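Local coordinates for protein pyruvate kinase 1 (Trypanosoma brucei brucei, PDB 4KCT) that catalyses the last step of glycolysis, passing the phosphoryl group of phosphoenolpyruvate to ADP, and also has an intrinsic decarboxylase activity, at residues Pro15-Arg20 with Glu353-Thr358; Lys395-Leu400 with Tyr413-Pro418; Leu409-Arg414 with Asn433-Val438; Val477-Ala482 with Arg494-Pro499. All blocks are in the same frame, centred on the assembly; numbering follows the deposited sequence.

Interaction 1: Pro15-Arg20 with Glu353-Thr358; sequences PVAKHR and EAQSAT
Ser356 OG is gripped by two hydrogen bonds, taking one from the backbone N-H of Ala17 and giving one to the carbonyl of Val352 a turn back in helix 340-356. The bond from Ala17 N to Ser356 OG is short, 2.8 Å, and close to straight at 168°. With OG anti to its own carbonyl carbon (chi1 -56°), the hydroxyl stays beside the helix backbone while facing the loop that leads into strand 23-27. A separate hold on the loop comes from the carboxamide of Gln355. Its extended chain, CG anti to the backbone N, carries NE2 to His19 O at 2.9 Å, with the carbonyl oxygen lying in the amide plane. OE1 of the same amide accepts from Ala21 N, so both ends are used and the flat group cannot easily flip. The methyl of Ala17 packs against this amide, CB lying 3.5 Å from Gln355 NE2. Val16 points toward the helix and crosses Glu353 at about a right angle, its CG1 3.2 Å from Glu353 OE1. That carboxylate oxygen is engaged by Lys274 of the second subunit, beside an interface of the tetramer. Uncharged side chains at the C-terminal end of a barrel-domain helix thus hold the N-terminal loop through its backbone N-H and C=O groups, while the charge of Glu353 is directed to the other subunit.

Interaction 2: Lys395-Leu400 with Tyr413-Pro418; sequences KAMLVL and YRPNCP. With FDP (2,6-di-O-phosphono-beta-D-fructofuranose), chain F.
The dense part of this contact lies at the start of strand 396-400, where the loop after helix 405-412 turns back beside it. Met397 N donates to Pro418 O over 2.9 Å, nearly along the C=O axis, with an angle of 169° at the hydrogen. This bond opens the parallel pairing that strand 419-423 continues, so that strand 396-400, helix 405-412 and strand 419-423 form a beta-alpha-beta crossover. Cys417 presses inward beside the bond. Its sulphur occupies the crowded position between backbone N and carbonyl carbon (chi1 56°), which sets SG 3.7 Å from Met397 CG, while its CB lies 3.3 Å from Lys395 O. The Met397 chain, straight to the sulphur and bent at chi3, crosses Pro415 at about a right angle and rests SD against the ring, 3.9 Å from Pro415 CB. Pro418 adds its CD, 3.2 Å from Lys395 O. The other flank is looser: the side chain of the exposed Lys395 starts out away from the loop, although its carbonyl is packed, and its NZ makes a long, weak ion pair with Asp475; the exposed Asn416 sends its amide to Asp360. At the far end of the strand the loop no longer takes part, and Leu400 O accepts from O4 of the bound FDP at 2.7 Å. The chemistry is therefore split along one strand: sulphur and proline carbons with a single backbone bond seal its beginning, while a backbone carbonyl at its end recognises a sugar hydroxyl.

Interaction 3: Leu409-Arg414 with Asn433-Val438; sequences LISKYR and NVTRSV
Ser411 OG reaches across to donate a short hydrogen bond, 2.6 Å, to Arg436 O, arriving in the carbonyl plane on a lone pair. Its torsion, OG anti to the backbone N (chi1 -176°), points it out of the last turn of helix 405-412. Packing here is tight, with Ser411 CB only 3.4 Å from Thr435 CG2. Next to it the extended chain of Arg436 passes over the Arg414 guanidinium, CD lying 3.6 Å above the plane over its centre; the two guanidinium planes are turned 37° apart and the NE atoms of Arg414 and Arg436 approach to 4.4 Å. A water joins this shell, giving hydrogen bonds to Ser411 OG and Ser437 OG and accepting one from Arg436 NH2 at 2.8 Å. Further out, Arg414 NH2 donates to Ser411 O at 3.1 Å from above the carbonyl plane, and Arg414 N shares that acceptor. Asp326 pairs with Arg414 NH2 and also receives Arg436 N, Gly324 O takes Arg414 NH1, and Pro415 O takes Arg436 NH2. The type II turn from Thr435 to Val438, with Ser437 at positive phi, probably helps present the Arg436 carbonyl to Ser411. Two arginines can lie so close probably because the Asp326 carboxylate offsets part of their charge and carbonyls accept their N-H groups; Asp326 thereby links the helix end and the turn to the barrel domain.

Interaction 4: Val477-Ala482 with Arg494-Pro499; sequences VVVVHA and RLIYLP. With FDP (2,6-di-O-phosphono-beta-D-fructofuranose), chain F.
Strands 476-481 and 492-497 make an antiparallel beta hairpin at one side of the C-terminal domain's mixed sheet, the directions of segments 477-481 and 494-497 differing by 135°. Arg494, Val477 and Val479 carry most of it. Arg494 has the most surface buried: its chain, bent at chi3, runs alongside Val479 and brings NH2 to the ring edge of His481, 2.9 Å from NE2 and in the ring plane, while Ile496 CD1 lies over one guanidinium face. NH1 forms a salt bridge with Asp483 of the third subunit, whose strand also pairs with Arg494, so the sheet continues across the interface. Val477 pairs with Ile496 and Val479 with Arg494, each a hydrogen-bonded pair; Val477 N meets Ile496 O at 2.8 Å. Val477 and Val479 both hold CG1 anti to the backbone N. This directs CG2 of Val477 to Leu498, and CG2 of Val479 to Ile496 CD1 at 3.5 Å, on the sheet face that helix 455-467 packs against. Because His481 ND1 donates to Ala482 O and NE2 accepts, the ring is probably neutral. One residue further on, Ala482 N donates to O3 of the bound FDP at 3.0 Å.

Overall arrangement
Along the chain, interaction 1 closes before the others open; interactions 2 and 3 then overlap on Tyr413 and Arg414, and interaction 4 comes last. Interactions 2 and 3 are closest, their centres about 8 Å apart, and they share the end of helix 405-412 and the loop after it. Interaction 4 lies about 11 Å from interaction 2, centre to centre; strands 396-400 and 476-481 are neighbours in the same sheet, and both contacts touch FDP. Interaction 1, about 15 Å from interaction 2 between centres, reaches it through His19 against Pro418. Together the contacts run from barrel-domain helix 340-356 through the C-terminal sheet to the sugar bisphosphate site and subunit interfaces.

Interaction 1: Pro15-Arg20 with Glu353-Thr358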
# COMPACT_ATOMS: atom_id res chain seq x y z
N PRO A 15 -13.05 -2.95 -26.77
CA PRO A 15 -12.40 -2.07 -27.76
C PRO A 15 -11.09 -1.51 -27.20
O PRO A 15 -10.98 -1.30 -25.99
CB PRO A 15 -13.43 -0.95 -27.95
CG PRO A 15 -14.74 -1.60 -27.62
CD PRO A 15 -14.43 -2.52 -26.47
N VAL A 16 -10.08 -1.37 -28.05
CA VAL A 16 -8.79 -0.84 -27.62
C VAL A 16 -8.79 0.67 -27.70
O VAL A 16 -9.71 1.27 -28.28
CB VAL A 16 -7.62 -1.45 -28.44
CG1 VAL A 16 -7.57 -2.95 -28.22
CG2 VAL A 16 -7.78 -1.13 -29.93
N ALA A 17 -7.81 1.30 -27.04
CA ALA A 17 -7.63 2.75 -27.12
C ALA A 17 -7.71 3.23 -28.58
O ALA A 17 -7.13 2.62 -29.47
CB ALA A 17 -6.27 3.15 -26.51
N LYS A 18 -8.31 4.41 -28.78
CA LYS A 18 -8.39 4.99 -30.13
C LYS A 18 -7.11 5.73 -30.51
O LYS A 18 -6.81 5.88 -31.69
CB LYS A 18 -9.58 5.95 -30.22
CG LYS A 18 -10.93 5.27 -30.15
CD LYS A 18 -12.06 6.28 -30.24
CE LYS A 18 -12.22 7.07 -28.95
NZ LYS A 18 -13.44 7.92 -28.98
N HIS A 19 -6.38 6.26 -29.53
CA HIS A 19 -5.22 7.10 -29.84
C HIS A 19 -3.95 6.51 -29.29
O HIS A 19 -3.79 6.39 -28.09
CB HIS A 19 -5.44 8.51 -29.30
CG HIS A 19 -6.79 9.09 -29.66
ND1 HIS A 19 -7.18 9.26 -30.96
CD2 HIS A 19 -7.90 9.42 -28.86
CE1 HIS A 19 -8.47 9.69 -30.98
NE2 HIS A 19 -8.91 9.76 -29.70
N ARG A 20 -3.07 6.11 -30.18
CA ARG A 20 -1.87 5.37 -29.78
C ARG A 20 -0.95 6.36 -29.06
O ARG A 20 -0.63 7.41 -29.60
CB ARG A 20 -1.16 4.82 -31.03
CG ARG A 20 0.23 4.25 -30.77
CD ARG A 20 0.67 3.37 -31.94
NE ARG A 20 0.54 4.05 -33.23
CZ ARG A 20 1.42 4.96 -33.67
NH1 ARG A 20 2.51 5.23 -32.94
NH2 ARG A 20 1.32 5.45 -34.89
N GLU A 353 -2.53 -2.33 -28.14
CA GLU A 353 -3.01 -3.37 -27.23
C GLU A 353 -2.32 -3.26 -25.86
O GLU A 353 -2.98 -3.38 -24.83
CB GLU A 353 -2.77 -4.78 -27.80
CG GLU A 353 -3.66 -5.16 -28.96
CD GLU A 353 -5.10 -5.42 -28.54
OE1 GLU A 353 -5.96 -5.47 -29.44
OE2 GLU A 353 -5.34 -5.70 -27.35
N ALA A 354 -1.00 -3.12 -25.86
CA ALA A 354 -0.23 -3.00 -24.61
C ALA A 354 -0.67 -1.77 -23.80
O ALA A 354 -0.94 -1.87 -22.62
CB ALA A 354 1.27 -2.90 -24.92
N GLN A 355 -0.77 -0.63 -24.46
CA GLN A 355 -1.35 0.59 -23.88
C GLN A 355 -2.73 0.36 -23.25
O GLN A 355 -2.95 0.71 -22.09
CB GLN A 355 -1.44 1.67 -24.98
CG GLN A 355 -2.22 2.93 -24.61
CD GLN A 355 -2.35 3.87 -25.79
OE1 GLN A 355 -1.62 3.75 -26.78
NE2 GLN A 355 -3.29 4.81 -25.70
N SER A 356 -3.60 -0.36 -23.97
CA SER A 356 -4.97 -0.59 -23.48
C SER A 356 -4.98 -1.55 -22.27
O SER A 356 -5.93 -1.58 -21.51
CB SER A 356 -5.86 -1.17 -24.60
OG SER A 356 -5.87 -0.32 -25.75
N ALA A 357 -3.97 -2.39 -22.18
CA ALA A 357 -3.82 -3.32 -21.06
C ALA A 357 -3.11 -2.72 -19.84
O ALA A 357 -2.96 -3.39 -18.81
CB ALA A 357 -3.10 -4.58 -21.52
N THR A 358 -2.65 -1.47 -19.95
CA THR A 358 -1.87 -0.84 -18.89
C THR A 358 -2.82 -0.31 -17.81
O THR A 358 -3.86 0.27 -18.11
CB THR A 358 -1.04 0.31 -19.46
OG1 THR A 358 -0.14 -0.21 -20.46
CG2 THR A 358 -0.22 1.02 -18.35

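Interaction 2: Lys395-Leu400 with Tyr413-Pro418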
# COMPACT_ATOMS: atom_id res chain seq x y z
N LYS A 395 -10.55 13.80 -21.86
CA LYS A 395 -10.20 13.11 -23.11
C LYS A 395 -8.91 13.62 -23.75
O LYS A 395 -8.30 12.94 -24.59
CB LYS A 395 -11.37 13.17 -24.10
CG LYS A 395 -12.57 12.37 -23.63
CD LYS A 395 -13.50 12.00 -24.75
CE LYS A 395 -14.60 11.10 -24.24
NZ LYS A 395 -15.80 11.19 -25.11
N ALA A 396 -8.47 14.79 -23.31
CA ALA A 396 -7.17 15.30 -23.74
C ALA A 396 -6.60 16.27 -22.74
O ALA A 396 -7.34 16.87 -21.95
CB ALA A 396 -7.28 15.97 -25.13
N MET A 397 -5.31 16.51 -22.86
CA MET A 397 -4.68 17.62 -22.18
C MET A 397 -4.09 18.51 -23.25
O MET A 397 -3.83 18.06 -24.37
CB MET A 397 -3.58 17.10 -21.26
CG MET A 397 -4.10 16.11 -20.20
SD MET A 397 -2.78 15.58 -19.08
CE MET A 397 -2.43 17.12 -18.19
N LEU A 398 -3.88 19.77 -22.92
CA LEU A 398 -3.34 20.74 -23.84
C LEU A 398 -2.27 21.52 -23.08
O LEU A 398 -2.52 21.96 -21.95
CB LEU A 398 -4.47 21.69 -24.28
CG LEU A 398 -4.13 22.93 -25.11
CD1 LEU A 398 -3.37 22.54 -26.35
CD2 LEU A 398 -5.44 23.61 -25.51
N VAL A 399 -1.07 21.64 -23.65
CA VAL A 399 0.02 22.36 -22.99
C VAL A 399 0.71 23.29 -24.01
O VAL A 399 0.86 22.92 -25.18
CB VAL A 399 1.07 21.39 -22.36
CG1 VAL A 399 1.68 20.45 -23.43
CG2 VAL A 399 2.17 22.16 -21.60
N LEU A 400 0.99 24.52 -23.60
CA LEU A 400 1.84 25.42 -24.42
C LEU A 400 3.30 25.20 -24.07
O LEU A 400 3.69 25.25 -22.90
CB LEU A 400 1.48 26.89 -24.15
CG LEU A 400 0.29 27.44 -24.97
CD1 LEU A 400 -0.88 26.47 -24.94
CD2 LEU A 400 -0.14 28.82 -24.44
N TYR A 413 4.33 12.02 -16.36
CA TYR A 413 3.33 11.49 -15.42
C TYR A 413 2.30 10.58 -16.08
O TYR A 413 1.42 10.03 -15.40
CB TYR A 413 2.66 12.62 -14.61
CG TYR A 413 3.62 13.20 -13.60
CD1 TYR A 413 3.89 12.50 -12.40
CD2 TYR A 413 4.49 14.23 -13.96
CE1 TYR A 413 4.86 12.96 -11.50
CE2 TYR A 413 5.51 14.64 -13.09
CZ TYR A 413 5.70 13.98 -11.88
OH TYR A 413 6.73 14.36 -11.05
N ARG A 414 2.53 10.26 -17.35
CA ARG A 414 1.85 9.13 -17.99
C ARG A 414 0.30 9.24 -17.92
O ARG A 414 -0.36 8.35 -17.41
CB ARG A 414 2.31 7.81 -17.33
CG ARG A 414 3.80 7.44 -17.58
CD ARG A 414 4.26 7.86 -18.96
NE ARG A 414 5.40 7.07 -19.48
CZ ARG A 414 6.33 7.56 -20.31
NH1 ARG A 414 7.22 6.74 -20.88
NH2 ARG A 414 6.29 8.85 -20.69
N PRO A 415 -0.26 10.36 -18.41
CA PRO A 415 -1.71 10.37 -18.56
C PRO A 415 -2.19 9.26 -19.51
O PRO A 415 -1.39 8.72 -20.29
CB PRO A 415 -1.99 11.76 -19.18
CG PRO A 415 -0.73 12.13 -19.89
CD PRO A 415 0.38 11.54 -19.01
N ASN A 416 -3.50 8.95 -19.48
CA ASN A 416 -4.01 7.92 -20.39
C ASN A 416 -4.63 8.53 -21.67
O ASN A 416 -5.26 7.83 -22.44
CB ASN A 416 -4.99 6.99 -19.68
CG ASN A 416 -6.26 7.71 -19.26
OD1 ASN A 416 -6.49 8.84 -19.69
ND2 ASN A 416 -7.15 7.01 -18.55
N CYS A 417 -4.50 9.85 -21.83
CA CYS A 417 -5.12 10.54 -22.99
C CYS A 417 -4.03 11.22 -23.79
O CYS A 417 -2.93 11.38 -23.30
CB CYS A 417 -6.13 11.60 -22.50
SG CYS A 417 -5.41 12.82 -21.35
N PRO A 418 -4.38 11.79 -24.98
CA PRO A 418 -3.40 12.54 -25.76
C PRO A 418 -2.97 13.84 -25.05
O PRO A 418 -3.76 14.46 -24.30
CB PRO A 418 -4.16 12.88 -27.05
CG PRO A 418 -5.21 11.81 -27.15
CD PRO A 418 -5.62 11.54 -25.73
P1 FDP F . 4.74 31.64 -23.20
O1P FDP F . 3.25 31.73 -22.96
O2P FDP F . 5.06 31.23 -24.61
O3P FDP F . 5.56 32.80 -22.66
O1 FDP F . 6.64 31.95 -20.38
C1 FDP F . 5.36 31.37 -20.10
C2 FDP F . 5.22 30.09 -20.92
O2 FDP F . 5.25 30.33 -22.35
C3 FDP F . 3.96 29.29 -20.56
O3 FDP F . 2.79 29.87 -21.11
C4 FDP F . 4.28 27.96 -21.22
O4 FDP F . 3.45 26.88 -20.76
C5 FDP F . 5.74 27.78 -20.81
O5 FDP F . 6.26 29.15 -20.60
C6 FDP F . 6.52 27.06 -21.90
O6 FDP F . 7.77 26.65 -21.34
P2 FDP F . 8.68 25.57 -22.14
O4P FDP F . 7.85 24.27 -22.11
O5P FDP F . 8.82 26.17 -23.50
O6P FDP F . 9.95 25.48 -21.33

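Interaction 3: Leu409-Arg414 with Asn433-Val438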
# COMPACT_ATOMS: atom_id res chain seq x y z
N LEU A 409 7.33 17.12 -19.41
CA LEU A 409 7.01 17.07 -17.99
C LEU A 409 5.61 16.50 -17.73
O LEU A 409 5.40 15.79 -16.76
CB LEU A 409 7.14 18.48 -17.38
CG LEU A 409 7.35 18.62 -15.87
CD1 LEU A 409 8.45 17.66 -15.36
CD2 LEU A 409 7.70 20.08 -15.54
N ILE A 410 4.65 16.85 -18.56
CA ILE A 410 3.33 16.21 -18.50
C ILE A 410 3.36 14.74 -18.90
O ILE A 410 2.82 13.88 -18.19
CB ILE A 410 2.32 16.94 -19.38
CG1 ILE A 410 2.09 18.36 -18.82
CG2 ILE A 410 1.00 16.15 -19.45
CD1 ILE A 410 1.18 19.20 -19.71
N SER A 411 4.06 14.43 -19.99
CA SER A 411 4.22 13.02 -20.41
C SER A 411 4.91 12.17 -19.35
O SER A 411 4.62 10.98 -19.20
CB SER A 411 5.00 12.94 -21.75
OG SER A 411 5.07 11.58 -22.20
N LYS A 412 5.80 12.79 -18.57
CA LYS A 412 6.50 12.07 -17.52
C LYS A 412 5.48 11.38 -16.58
O LYS A 412 5.74 10.28 -16.05
CB LYS A 412 7.37 13.05 -16.71
CG LYS A 412 7.87 12.51 -15.40
CD LYS A 412 8.80 13.54 -14.72
CE LYS A 412 9.40 12.94 -13.44
NZ LYS A 412 10.34 13.90 -12.80
N TYR A 413 4.33 12.02 -16.36
CA TYR A 413 3.33 11.49 -15.42
C TYR A 413 2.30 10.58 -16.08
O TYR A 413 1.42 10.03 -15.40
CB TYR A 413 2.66 12.62 -14.61
CG TYR A 413 3.62 13.20 -13.60
CD1 TYR A 413 3.89 12.50 -12.40
CD2 TYR A 413 4.49 14.23 -13.96
CE1 TYR A 413 4.86 12.96 -11.50
CE2 TYR A 413 5.51 14.64 -13.09
CZ TYR A 413 5.70 13.98 -11.88
OH TYR A 413 6.73 14.36 -11.05
N ARG A 414 2.53 10.26 -17.35
CA ARG A 414 1.85 9.13 -17.99
C ARG A 414 0.30 9.24 -17.92
O ARG A 414 -0.36 8.35 -17.41
CB ARG A 414 2.31 7.81 -17.33
CG ARG A 414 3.80 7.44 -17.58
CD ARG A 414 4.26 7.86 -18.96
NE ARG A 414 5.40 7.07 -19.48
CZ ARG A 414 6.33 7.56 -20.31
NH1 ARG A 414 7.22 6.74 -20.88
NH2 ARG A 414 6.29 8.85 -20.69
N ASN A 433 8.30 14.03 -31.01
CA ASN A 433 7.97 12.70 -31.56
C ASN A 433 8.57 11.53 -30.79
O ASN A 433 8.15 10.37 -30.99
CB ASN A 433 8.42 12.58 -33.04
CG ASN A 433 7.43 13.19 -34.02
OD1 ASN A 433 6.31 12.73 -34.11
ND2 ASN A 433 7.90 14.09 -34.87
N VAL A 434 9.60 11.78 -29.97
CA VAL A 434 10.08 10.68 -29.09
C VAL A 434 9.42 10.63 -27.71
O VAL A 434 9.83 9.85 -26.87
CB VAL A 434 11.60 10.63 -28.95
CG1 VAL A 434 12.26 10.35 -30.29
CG2 VAL A 434 12.14 11.93 -28.35
N THR A 435 8.36 11.40 -27.51
CA THR A 435 7.79 11.51 -26.18
C THR A 435 6.37 10.98 -26.15
O THR A 435 5.54 11.37 -26.98
CB THR A 435 7.85 12.96 -25.67
OG1 THR A 435 9.20 13.24 -25.28
CG2 THR A 435 6.95 13.15 -24.48
N ARG A 436 6.12 10.02 -25.25
CA ARG A 436 4.85 9.30 -25.24
C ARG A 436 3.66 10.29 -25.20
O ARG A 436 3.66 11.21 -24.36
CB ARG A 436 4.80 8.37 -24.02
CG ARG A 436 3.55 7.48 -23.93
CD ARG A 436 3.61 6.63 -22.65
NE ARG A 436 2.42 5.79 -22.49
CZ ARG A 436 1.28 6.20 -21.92
NH1 ARG A 436 0.25 5.36 -21.86
NH2 ARG A 436 1.17 7.43 -21.40
N SER A 437 2.62 10.00 -26.00
CA SER A 437 1.29 10.70 -25.92
C SER A 437 1.17 12.05 -26.63
O SER A 437 0.08 12.54 -26.83
CB SER A 437 0.85 10.91 -24.46
OG SER A 437 0.96 9.70 -23.74
N VAL A 438 2.30 12.69 -26.91
CA VAL A 438 2.29 14.09 -27.35
C VAL A 438 1.97 14.17 -28.82
O VAL A 438 2.43 13.31 -29.61
CB VAL A 438 3.65 14.80 -27.07
CG1 VAL A 438 3.63 16.20 -27.66
CG2 VAL A 438 3.87 14.88 -25.57
O HOH W 1 2.68 9.84 -21.45

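Interaction 4: Val477-Ala482 with Arg494-Pro499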
# COMPACT_ATOMS: atom_id res chain seq x y z
N VAL A 477 -11.18 19.29 -21.14
CA VAL A 477 -9.76 19.22 -21.50
C VAL A 477 -8.96 19.91 -20.40
O VAL A 477 -9.42 20.91 -19.84
CB VAL A 477 -9.49 19.93 -22.82
CG1 VAL A 477 -8.00 20.04 -23.09
CG2 VAL A 477 -10.15 19.18 -23.96
N VAL A 478 -7.83 19.33 -20.01
CA VAL A 478 -6.98 19.96 -18.99
C VAL A 478 -5.93 20.79 -19.69
O VAL A 478 -5.19 20.28 -20.55
CB VAL A 478 -6.30 18.91 -18.07
CG1 VAL A 478 -5.43 19.62 -17.00
CG2 VAL A 478 -7.37 18.02 -17.40
N VAL A 479 -5.86 22.08 -19.35
CA VAL A 479 -5.07 23.05 -20.14
C VAL A 479 -4.00 23.65 -19.23
O VAL A 479 -4.31 24.24 -18.20
CB VAL A 479 -5.95 24.19 -20.66
CG1 VAL A 479 -5.12 25.20 -21.47
CG2 VAL A 479 -7.10 23.62 -21.49
N VAL A 480 -2.75 23.56 -19.67
CA VAL A 480 -1.61 23.94 -18.84
C VAL A 480 -0.80 25.00 -19.59
O VAL A 480 -0.37 24.78 -20.73
CB VAL A 480 -0.71 22.72 -18.56
CG1 VAL A 480 0.58 23.15 -17.81
CG2 VAL A 480 -1.48 21.64 -17.76
N HIS A 481 -0.58 26.15 -18.94
CA HIS A 481 0.37 27.17 -19.44
C HIS A 481 0.62 28.15 -18.32
O HIS A 481 0.32 27.85 -17.17
CB HIS A 481 -0.16 27.88 -20.71
CG HIS A 481 -1.57 28.43 -20.57
ND1 HIS A 481 -1.86 29.58 -19.89
CD2 HIS A 481 -2.78 28.00 -21.14
CE1 HIS A 481 -3.19 29.84 -19.98
NE2 HIS A 481 -3.75 28.90 -20.77
N ALA A 482 1.17 29.33 -18.63
CA ALA A 482 1.39 30.32 -17.54
C ALA A 482 0.21 31.29 -17.43
O ALA A 482 -0.62 31.37 -18.36
CB ALA A 482 2.69 31.08 -17.73
N ARG A 494 -6.00 24.56 -15.89
CA ARG A 494 -7.45 24.90 -15.94
C ARG A 494 -8.17 23.68 -16.50
O ARG A 494 -7.65 23.04 -17.42
CB ARG A 494 -7.71 26.03 -16.95
CG ARG A 494 -7.14 27.37 -16.58
CD ARG A 494 -7.63 28.41 -17.55
NE ARG A 494 -6.90 28.40 -18.82
CZ ARG A 494 -7.40 28.93 -19.93
NH1 ARG A 494 -8.62 29.47 -19.91
NH2 ARG A 494 -6.67 29.03 -21.02
N LEU A 495 -9.38 23.43 -16.04
CA LEU A 495 -10.27 22.48 -16.73
C LEU A 495 -11.24 23.28 -17.56
O LEU A 495 -11.95 24.11 -17.04
CB LEU A 495 -11.06 21.65 -15.73
CG LEU A 495 -10.30 20.84 -14.68
CD1 LEU A 495 -11.04 19.56 -14.28
CD2 LEU A 495 -8.89 20.55 -15.11
N ILE A 496 -11.26 23.02 -18.86
CA ILE A 496 -12.10 23.76 -19.79
C ILE A 496 -13.01 22.77 -20.52
O ILE A 496 -12.57 21.70 -20.92
CB ILE A 496 -11.22 24.50 -20.81
CG1 ILE A 496 -10.45 25.61 -20.08
CG2 ILE A 496 -12.07 25.11 -21.93
CD1 ILE A 496 -9.38 26.24 -20.94
N TYR A 497 -14.29 23.11 -20.64
CA TYR A 497 -15.19 22.36 -21.52
C TYR A 497 -15.07 22.86 -22.95
O TYR A 497 -15.20 24.06 -23.21
CB TYR A 497 -16.65 22.52 -21.07
CG TYR A 497 -16.96 21.80 -19.82
CD1 TYR A 497 -16.90 22.45 -18.59
CD2 TYR A 497 -17.29 20.45 -19.84
CE1 TYR A 497 -17.19 21.77 -17.42
CE2 TYR A 497 -17.52 19.75 -18.68
CZ TYR A 497 -17.48 20.41 -17.47
OH TYR A 497 -17.80 19.73 -16.33
N LEU A 498 -14.96 21.94 -23.90
CA LEU A 498 -14.93 22.33 -25.30
C LEU A 498 -16.23 22.94 -25.71
O LEU A 498 -17.29 22.39 -25.41
CB LEU A 498 -14.64 21.14 -26.19
CG LEU A 498 -13.20 20.73 -26.23
CD1 LEU A 498 -13.10 19.45 -27.03
CD2 LEU A 498 -12.36 21.82 -26.87
N PRO A 499 -16.16 24.13 -26.32
CA PRO A 499 -17.35 24.82 -26.81
C PRO A 499 -17.91 24.16 -28.07
O PRO A 499 -17.22 23.38 -28.76
CB PRO A 499 -16.83 26.23 -27.12
CG PRO A 499 -15.37 26.05 -27.39
CD PRO A 499 -14.91 24.86 -26.60
OXT PRO A 499 -19.08 24.35 -28.40
P1 FDP F . 4.74 31.64 -23.20
O1P FDP F . 3.25 31.73 -22.96
O2P FDP F . 5.06 31.23 -24.61
O3P FDP F . 5.56 32.80 -22.66
O1 FDP F . 6.64 31.95 -20.38
C1 FDP F . 5.36 31.37 -20.10
C2 FDP F . 5.22 30.09 -20.92
O2 FDP F . 5.25 30.33 -22.35
C3 FDP F . 3.96 29.29 -20.56
O3 FDP F . 2.79 29.87 -21.11
C4 FDP F . 4.28 27.96 -21.22
O4 FDP F . 3.45 26.88 -20.76
C5 FDP F . 5.74 27.78 -20.81
O5 FDP F . 6.26 29.15 -20.60
C6 FDP F . 6.52 27.06 -21.90
O6 FDP F . 7.77 26.65 -21.34
P2 FDP F . 8.68 25.57 -22.14
O4P FDP F . 7.85 24.27 -22.11
O5P FDP F . 8.82 26.17 -23.50
O6P FDP F . 9.95 25.48 -21.33
O HOH W 2 -4.05 27.10 -18.22